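DUF1573 domain-containing protein (Porphyromonas gingivalis, PDB 2QSV) is of unknown function but may have cysteine-type peptidase activity, its C-terminal part here forming two immunoglobulin-like beta-sandwich domains in tandem. Local coordinates at residues P43-L48 / V99-P104; A38-P43 / V83-S88. One frame throughout, in Å; residues are numbered along the deposited sequence.

Contact 1: residues P43-L48 / V99-P104; sequences PSFVSL and VMVSLP
F45 packs against V101 and L103 along the CD1-CE1-CZ side of its ring, sliding past both in the opposite direction to theirs. Its CB lies 4.0 Å from L103 CD2. The first torsion puts CG between the backbone N and the carbonyl carbon (chi1 51°), and there the same L103 methyl still borders it. Along one rim, CD1 is 3.8 Å from L103 CD2, and the next atom, CE1, comes equally near L103 CB and V101 CG1. At the tip the ring reaches the main chain: F45 CZ lies 3.5 Å from V101 O, which stands in the ring plane at the edge. L103 CB sits over one face, offset toward the rim, 4.0 Å from the ring centroid and 22° off the normal, a CH-pi contact. The opposite face is covered by P43 CB of the same type I turn (P43 to V46), 3.9 Å above the ring centre. P43 also works across the contact. It meets V101 at about a right angle, with CG 3.7 Å from V101 CB, while V46 CG1 makes a looser touch on V101 CG1.

The turn leads into strand 46-47, which belongs to one sheet of the first Ig-like domain, and strand 94-105 belongs to the other. The contact is therefore part of the sandwich interior, where L65 and L67 add to the packing around V101 and L103. No hydrogen bond joins the two segments. Cohesion comes from buried apolar surface and the single CH-pi contact of L103 CB, with perhaps a small electrostatic gain where the weakly positive C-H edge of the ring faces V101 O.

Contact 2: residues A38-P43 / V83-S88; sequences AVVSLP and VLEVTS
V39 and L84 lie side by side and point the same way, toward the buried face of their sheet, with V39 CG2 3.7 Å from L84 CD2. V83 and E85 lie on the other face, and V40, whose CB leaves toward neither face, crosses V83 obliquely and brings CG2 to 3.6 Å from V83 CG1. V40 meets E85 at about a right angle: chi1 of -66° sets its CG1 anti to the carbonyl carbon, and this branch touches E85 CB at 3.7 Å, at the root of an extended glutamate chain whose OE1 makes a long, weak ion pair with K94. S41 CB rests against V83 CG2.

The backbones pair antiparallel, as neighbouring strands of an Ig-like sandwich do, but with a classic beta bulge: V40 and S41 together face the single residue V83, and V40 has a helix-like backbone (psi -20°). V83 O takes the V40 N-H at 2.9 Å in a bent bond (142° at the hydrogen), whereas V83 N donates to S41 O in a nearly straight one. Before the bulge the register is regular. A38 and E85 form a hydrogen-bonded pair, E85 N lying 2.9 Å from A38 O and A38 N 3.0 Å from E85 O.

Contacts 1 and 2 lie in the same Ig-like domain, the first of the two in this chain, with centres about 14 Å apart. Along the chain the segments alternate: 38-43, 43-48, 83-88, then 99-104, with P43 shared where strand 35-41 gives way to the turn before strand 46-47. Contact 2 joins neighbours within the mixed sheet, and strands 76-87 and 94-105 are adjacent there too; contact 1 spans from that sheet to the antiparallel one. The chain thus leaves one sheet and enters the other through the shared proline. L48 CB of segment 43-48 packs on L42 CD2 of segment 38-43 at 3.6 Å, so the chain folds back on itself around P43.

Contact 1: residues P43-L48 / V99-P104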
ATOM      1  N   PRO A  43     -12.994   2.168  -3.096  1.00 34.37           N
ATOM      2  CA  PRO A  43     -12.130   1.131  -3.661  1.00 33.86           C
ATOM      3  C   PRO A  43     -12.923  -0.051  -4.233  1.00 33.81           C
ATOM      4  O   PRO A  43     -13.933  -0.453  -3.648  1.00 32.79           O
ATOM      5  CB  PRO A  43     -11.321   0.677  -2.448  1.00 33.66           C
ATOM      6  CG  PRO A  43     -11.184   1.898  -1.646  1.00 33.54           C
ATOM      7  CD  PRO A  43     -12.531   2.584  -1.765  1.00 33.68           C
ATOM      8  N   SER A  44     -12.466  -0.605  -5.356  1.00 33.56           N
ATOM      9  CA  SER A  44     -13.145  -1.740  -5.991  1.00 33.91           C
ATOM     10  C   SER A  44     -13.229  -2.999  -5.118  1.00 33.81           C
ATOM     11  O   SER A  44     -14.028  -3.902  -5.412  1.00 33.51           O
ATOM     12  CB  SER A  44     -12.439  -2.115  -7.285  1.00 33.55           C
ATOM     13  OG  SER A  44     -11.147  -2.607  -7.005  1.00 36.26           O
ATOM     14  N   PHE A  45     -12.401  -3.059  -4.069  1.00 32.55           N
ATOM     15  CA  PHE A  45     -12.302  -4.241  -3.206  1.00 32.25           C
ATOM     16  C   PHE A  45     -12.981  -4.040  -1.855  1.00 33.71           C
ATOM     17  O   PHE A  45     -12.830  -4.871  -0.956  1.00 32.97           O
ATOM     18  CB  PHE A  45     -10.826  -4.680  -3.002  1.00 30.14           C
ATOM     19  CG  PHE A  45      -9.889  -3.552  -2.555  1.00 27.49           C
ATOM     20  CD1 PHE A  45      -9.739  -3.217  -1.204  1.00 25.99           C
ATOM     21  CD2 PHE A  45      -9.152  -2.831  -3.493  1.00 26.57           C
ATOM     22  CE1 PHE A  45      -8.859  -2.181  -0.801  1.00 25.99           C
ATOM     23  CE2 PHE A  45      -8.258  -1.810  -3.102  1.00 26.38           C
ATOM     24  CZ  PHE A  45      -8.107  -1.498  -1.759  1.00 26.28           C
ATOM     25  N   VAL A  46     -13.728  -2.945  -1.705  1.00 35.36           N
ATOM     26  CA  VAL A  46     -14.472  -2.728  -0.462  1.00 36.51           C
ATOM     27  C   VAL A  46     -15.978  -2.555  -0.659  1.00 38.82           C
ATOM     28  O   VAL A  46     -16.444  -2.232  -1.751  1.00 38.44           O
ATOM     29  CB  VAL A  46     -13.929  -1.560   0.438  1.00 36.21           C
ATOM     30  CG1 VAL A  46     -12.412  -1.579   0.602  1.00 31.01           C
ATOM     31  CG2 VAL A  46     -14.454  -0.225  -0.008  1.00 36.41           C
ATOM     32  N   SER A  47     -16.707  -2.768   0.437  1.00 41.56           N
ATOM     33  CA  SER A  47     -18.145  -2.538   0.552  1.00 44.38           C
ATOM     34  C   SER A  47     -18.410  -1.499   1.618  1.00 45.32           C
ATOM     35  O   SER A  47     -17.776  -1.531   2.693  1.00 45.45           O
ATOM     36  CB  SER A  47     -18.843  -3.828   0.968  1.00 44.52           C
ATOM     37  OG  SER A  47     -19.450  -4.418  -0.154  1.00 49.58           O
ATOM     38  N   LEU A  48     -19.327  -0.580   1.319  1.00 47.32           N
ATOM     39  CA  LEU A  48     -19.820   0.394   2.285  1.00 49.88           C
ATOM     40  C   LEU A  48     -21.281   0.792   1.984  1.00 51.83           C
ATOM     41  O   LEU A  48     -21.582   1.330   0.917  1.00 52.04           O
ATOM     42  CB  LEU A  48     -18.923   1.633   2.318  1.00 49.34           C
ATOM     43  CG  LEU A  48     -19.185   2.714   3.378  1.00 49.26           C
ATOM     44  CD1 LEU A  48     -18.761   2.231   4.755  1.00 49.42           C
ATOM     45  CD2 LEU A  48     -18.461   4.023   3.020  1.00 48.31           C
ATOM     46  N   VAL A  99      -8.922   9.286   1.272  1.00 37.42           N
ATOM     47  CA  VAL A  99      -8.133   8.441   2.146  1.00 35.33           C
ATOM     48  C   VAL A  99      -7.695   7.268   1.280  1.00 34.02           C
ATOM     49  O   VAL A  99      -8.531   6.650   0.611  1.00 33.07           O
ATOM     50  CB  VAL A  99      -9.004   7.963   3.356  1.00 35.98           C
ATOM     51  CG1 VAL A  99      -8.313   6.846   4.161  1.00 34.25           C
ATOM     52  CG2 VAL A  99      -9.299   9.168   4.277  1.00 36.70           C
HETATM   53  N   MSE A 100      -6.401   6.974   1.282  1.00 32.85           N
HETATM   54  CA  MSE A 100      -5.889   5.824   0.534  1.00 32.69           C
HETATM   55  C   MSE A 100      -6.155   4.529   1.290  1.00 31.43           C
HETATM   56  O   MSE A 100      -5.812   4.402   2.458  1.00 32.28           O
HETATM   57  CB  MSE A 100      -4.400   5.961   0.232  1.00 32.66           C
HETATM   58  CG  MSE A 100      -3.887   4.967  -0.852  1.00 36.02           C
HETATM   59 SE   MSE A 100      -4.661   5.235  -2.654  0.60 41.72          SE
HETATM   60  CE  MSE A 100      -4.415   7.172  -2.883  1.00 37.86           C
ATOM     61  N   VAL A 101      -6.790   3.576   0.620  1.00 29.51           N
ATOM     62  CA  VAL A 101      -7.061   2.285   1.185  1.00 28.06           C
ATOM     63  C   VAL A 101      -6.131   1.253   0.498  1.00 28.56           C
ATOM     64  O   VAL A 101      -6.113   1.139  -0.735  1.00 28.17           O
ATOM     65  CB  VAL A 101      -8.554   1.934   1.006  1.00 28.35           C
ATOM     66  CG1 VAL A 101      -8.915   0.658   1.734  1.00 27.90           C
ATOM     67  CG2 VAL A 101      -9.482   3.122   1.448  1.00 26.88           C
ATOM     68  N   SER A 102      -5.367   0.506   1.299  1.00 28.26           N
ATOM     69  CA  SER A 102      -4.412  -0.495   0.806  1.00 27.86           C
ATOM     70  C   SER A 102      -4.788  -1.909   1.190  1.00 27.04           C
ATOM     71  O   SER A 102      -5.289  -2.175   2.299  1.00 26.86           O
ATOM     72  CB  SER A 102      -2.994  -0.208   1.296  1.00 28.69           C
ATOM     73  OG  SER A 102      -2.501   0.952   0.658  1.00 32.10           O
ATOM     74  N   LEU A 103      -4.565  -2.815   0.247  1.00 25.12           N
ATOM     75  CA  LEU A 103      -4.811  -4.232   0.426  1.00 24.18           C
ATOM     76  C   LEU A 103      -3.596  -5.024  -0.072  1.00 24.16           C
ATOM     77  O   LEU A 103      -3.268  -4.960  -1.270  1.00 23.27           O
ATOM     78  CB  LEU A 103      -6.071  -4.664  -0.366  1.00 24.09           C
ATOM     79  CG  LEU A 103      -6.410  -6.165  -0.440  1.00 24.25           C
ATOM     80  CD1 LEU A 103      -6.647  -6.747   0.971  1.00 22.54           C
ATOM     81  CD2 LEU A 103      -7.615  -6.382  -1.360  1.00 21.63           C
ATOM     82  N   PRO A 104      -2.923  -5.759   0.843  1.00 23.89           N
ATOM     83  CA  PRO A 104      -1.941  -6.790   0.450  1.00 23.25           C
ATOM     84  C   PRO A 104      -2.644  -8.089   0.097  1.00 22.73           C
ATOM     85  O   PRO A 104      -2.895  -8.910   0.966  1.00 22.51           O
ATOM     86  CB  PRO A 104      -1.043  -6.965   1.713  1.00 22.97           C
ATOM     87  CG  PRO A 104      -1.643  -5.940   2.806  1.00 24.21           C
ATOM     88  CD  PRO A 104      -3.057  -5.651   2.314  1.00 23.63           C
TER

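Contact 2: residues A38-P43 / V83-S88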
ATOM      1  N   ALA A  38     -20.805  12.997   1.286  1.00 52.14           N
ATOM      2  CA  ALA A  38     -21.005  11.894   0.376  1.00 50.31           C
ATOM      3  C   ALA A  38     -19.668  11.183   0.143  1.00 49.02           C
ATOM      4  O   ALA A  38     -18.644  11.812  -0.102  1.00 49.21           O
ATOM      5  CB  ALA A  38     -21.616  12.377  -0.927  1.00 49.70           C
ATOM      6  N   VAL A  39     -19.693   9.863   0.276  1.00 47.56           N
ATOM      7  CA  VAL A  39     -18.604   9.002  -0.156  1.00 45.40           C
ATOM      8  C   VAL A  39     -18.822   8.802  -1.654  1.00 43.78           C
ATOM      9  O   VAL A  39     -19.634   7.981  -2.082  1.00 43.49           O
ATOM     10  CB  VAL A  39     -18.622   7.642   0.589  1.00 45.67           C
ATOM     11  CG1 VAL A  39     -17.450   6.769   0.146  1.00 45.37           C
ATOM     12  CG2 VAL A  39     -18.585   7.854   2.109  1.00 45.43           C
ATOM     13  N   VAL A  40     -18.101   9.574  -2.454  1.00 41.79           N
ATOM     14  CA  VAL A  40     -18.358   9.609  -3.902  1.00 40.29           C
ATOM     15  C   VAL A  40     -17.660   8.494  -4.711  1.00 39.00           C
ATOM     16  O   VAL A  40     -18.069   8.188  -5.831  1.00 39.08           O
ATOM     17  CB  VAL A  40     -18.093  11.029  -4.507  1.00 40.01           C
ATOM     18  CG1 VAL A  40     -19.105  12.044  -3.946  1.00 39.94           C
ATOM     19  CG2 VAL A  40     -16.695  11.500  -4.215  1.00 39.02           C
ATOM     20  N   SER A  41     -16.618   7.893  -4.144  1.00 37.67           N
ATOM     21  CA  SER A  41     -15.942   6.770  -4.791  1.00 37.17           C
ATOM     22  C   SER A  41     -15.396   5.825  -3.720  1.00 36.72           C
ATOM     23  O   SER A  41     -14.843   6.284  -2.734  1.00 36.08           O
ATOM     24  CB  SER A  41     -14.812   7.278  -5.690  1.00 37.28           C
ATOM     25  OG  SER A  41     -14.335   6.262  -6.547  1.00 37.70           O
ATOM     26  N   LEU A  42     -15.595   4.518  -3.915  1.00 36.68           N
ATOM     27  CA  LEU A  42     -15.082   3.469  -3.033  1.00 36.98           C
ATOM     28  C   LEU A  42     -14.048   2.657  -3.784  1.00 35.97           C
ATOM     29  O   LEU A  42     -14.228   2.429  -4.958  1.00 36.49           O
ATOM     30  CB  LEU A  42     -16.186   2.465  -2.662  1.00 37.21           C
ATOM     31  CG  LEU A  42     -17.285   2.730  -1.639  1.00 40.16           C
ATOM     32  CD1 LEU A  42     -18.328   1.601  -1.718  1.00 41.34           C
ATOM     33  CD2 LEU A  42     -16.702   2.830  -0.228  1.00 41.54           C
ATOM     34  N   PRO A  43     -12.994   2.168  -3.096  1.00 34.37           N
ATOM     35  CA  PRO A  43     -12.130   1.131  -3.661  1.00 33.86           C
ATOM     36  C   PRO A  43     -12.923  -0.051  -4.233  1.00 33.81           C
ATOM     37  O   PRO A  43     -13.933  -0.453  -3.648  1.00 32.79           O
ATOM     38  CB  PRO A  43     -11.321   0.677  -2.448  1.00 33.66           C
ATOM     39  CG  PRO A  43     -11.184   1.898  -1.646  1.00 33.54           C
ATOM     40  CD  PRO A  43     -12.531   2.584  -1.765  1.00 33.68           C
ATOM     41  N   VAL A  83     -13.081   8.337  -1.665  1.00 32.49           N
ATOM     42  CA  VAL A  83     -13.206   9.775  -1.970  1.00 33.18           C
ATOM     43  C   VAL A  83     -14.361  10.427  -1.192  1.00 34.55           C
ATOM     44  O   VAL A  83     -15.522  10.039  -1.321  1.00 33.97           O
ATOM     45  CB  VAL A  83     -13.272  10.063  -3.500  1.00 33.01           C
ATOM     46  CG1 VAL A  83     -13.166  11.589  -3.768  1.00 32.09           C
ATOM     47  CG2 VAL A  83     -12.135   9.323  -4.219  1.00 30.44           C
ATOM     48  N   LEU A  84     -14.011  11.422  -0.383  1.00 36.60           N
ATOM     49  CA  LEU A  84     -14.999  12.134   0.443  1.00 39.58           C
ATOM     50  C   LEU A  84     -15.312  13.545  -0.050  1.00 39.90           C
ATOM     51  O   LEU A  84     -14.437  14.398  -0.111  1.00 39.55           O
ATOM     52  CB  LEU A  84     -14.529  12.194   1.899  1.00 39.59           C
ATOM     53  CG  LEU A  84     -14.284  10.814   2.510  1.00 41.57           C
ATOM     54  CD1 LEU A  84     -13.653  11.009   3.869  1.00 42.72           C
ATOM     55  CD2 LEU A  84     -15.565   9.974   2.584  1.00 41.54           C
ATOM     56  N   GLU A  85     -16.571  13.760  -0.397  1.00 42.15           N
ATOM     57  CA  GLU A  85     -17.049  15.067  -0.835  1.00 44.50           C
ATOM     58  C   GLU A  85     -17.886  15.735   0.257  1.00 45.90           C
ATOM     59  O   GLU A  85     -18.940  15.238   0.650  1.00 46.01           O
ATOM     60  CB  GLU A  85     -17.864  14.952  -2.116  1.00 44.30           C
ATOM     61  CG  GLU A  85     -18.455  16.276  -2.560  1.00 45.32           C
ATOM     62  CD  GLU A  85     -19.490  16.091  -3.639  1.00 47.65           C
ATOM     63  OE1 GLU A  85     -19.106  16.165  -4.835  1.00 44.15           O
ATOM     64  OE2 GLU A  85     -20.679  15.838  -3.283  1.00 50.02           O
ATOM     65  N   VAL A  86     -17.396  16.867   0.734  1.00 47.88           N
ATOM     66  CA  VAL A  86     -18.033  17.591   1.824  1.00 50.04           C
ATOM     67  C   VAL A  86     -18.665  18.907   1.341  1.00 51.04           C
ATOM     68  O   VAL A  86     -18.003  19.718   0.662  1.00 51.33           O
ATOM     69  CB  VAL A  86     -16.995  17.838   2.915  1.00 50.09           C
ATOM     70  CG1 VAL A  86     -17.270  19.110   3.668  1.00 51.06           C
ATOM     71  CG2 VAL A  86     -16.949  16.629   3.828  1.00 51.29           C
ATOM     72  N   THR A  87     -19.947  19.102   1.667  1.00 52.08           N
ATOM     73  CA  THR A  87     -20.654  20.352   1.368  1.00 52.57           C
ATOM     74  C   THR A  87     -21.286  20.949   2.624  1.00 53.00           C
ATOM     75  O   THR A  87     -22.111  20.312   3.280  1.00 53.13           O
ATOM     76  CB  THR A  87     -21.723  20.190   0.263  1.00 52.72           C
ATOM     77  OG1 THR A  87     -22.885  19.528   0.781  1.00 54.25           O
ATOM     78  CG2 THR A  87     -21.174  19.404  -0.908  1.00 53.63           C
ATOM     79  N   SER A  88     -20.864  22.174   2.946  1.00 53.49           N
ATOM     80  CA  SER A  88     -21.373  22.954   4.086  1.00 53.79           C
ATOM     81  C   SER A  88     -22.584  23.785   3.644  1.00 53.52           C
ATOM     82  O   SER A  88     -22.407  24.818   2.990  1.00 53.75           O
ATOM     83  CB  SER A  88     -20.252  23.870   4.627  1.00 53.85           C
ATOM     84  OG  SER A  88     -20.766  25.026   5.273  1.00 56.60           O
TER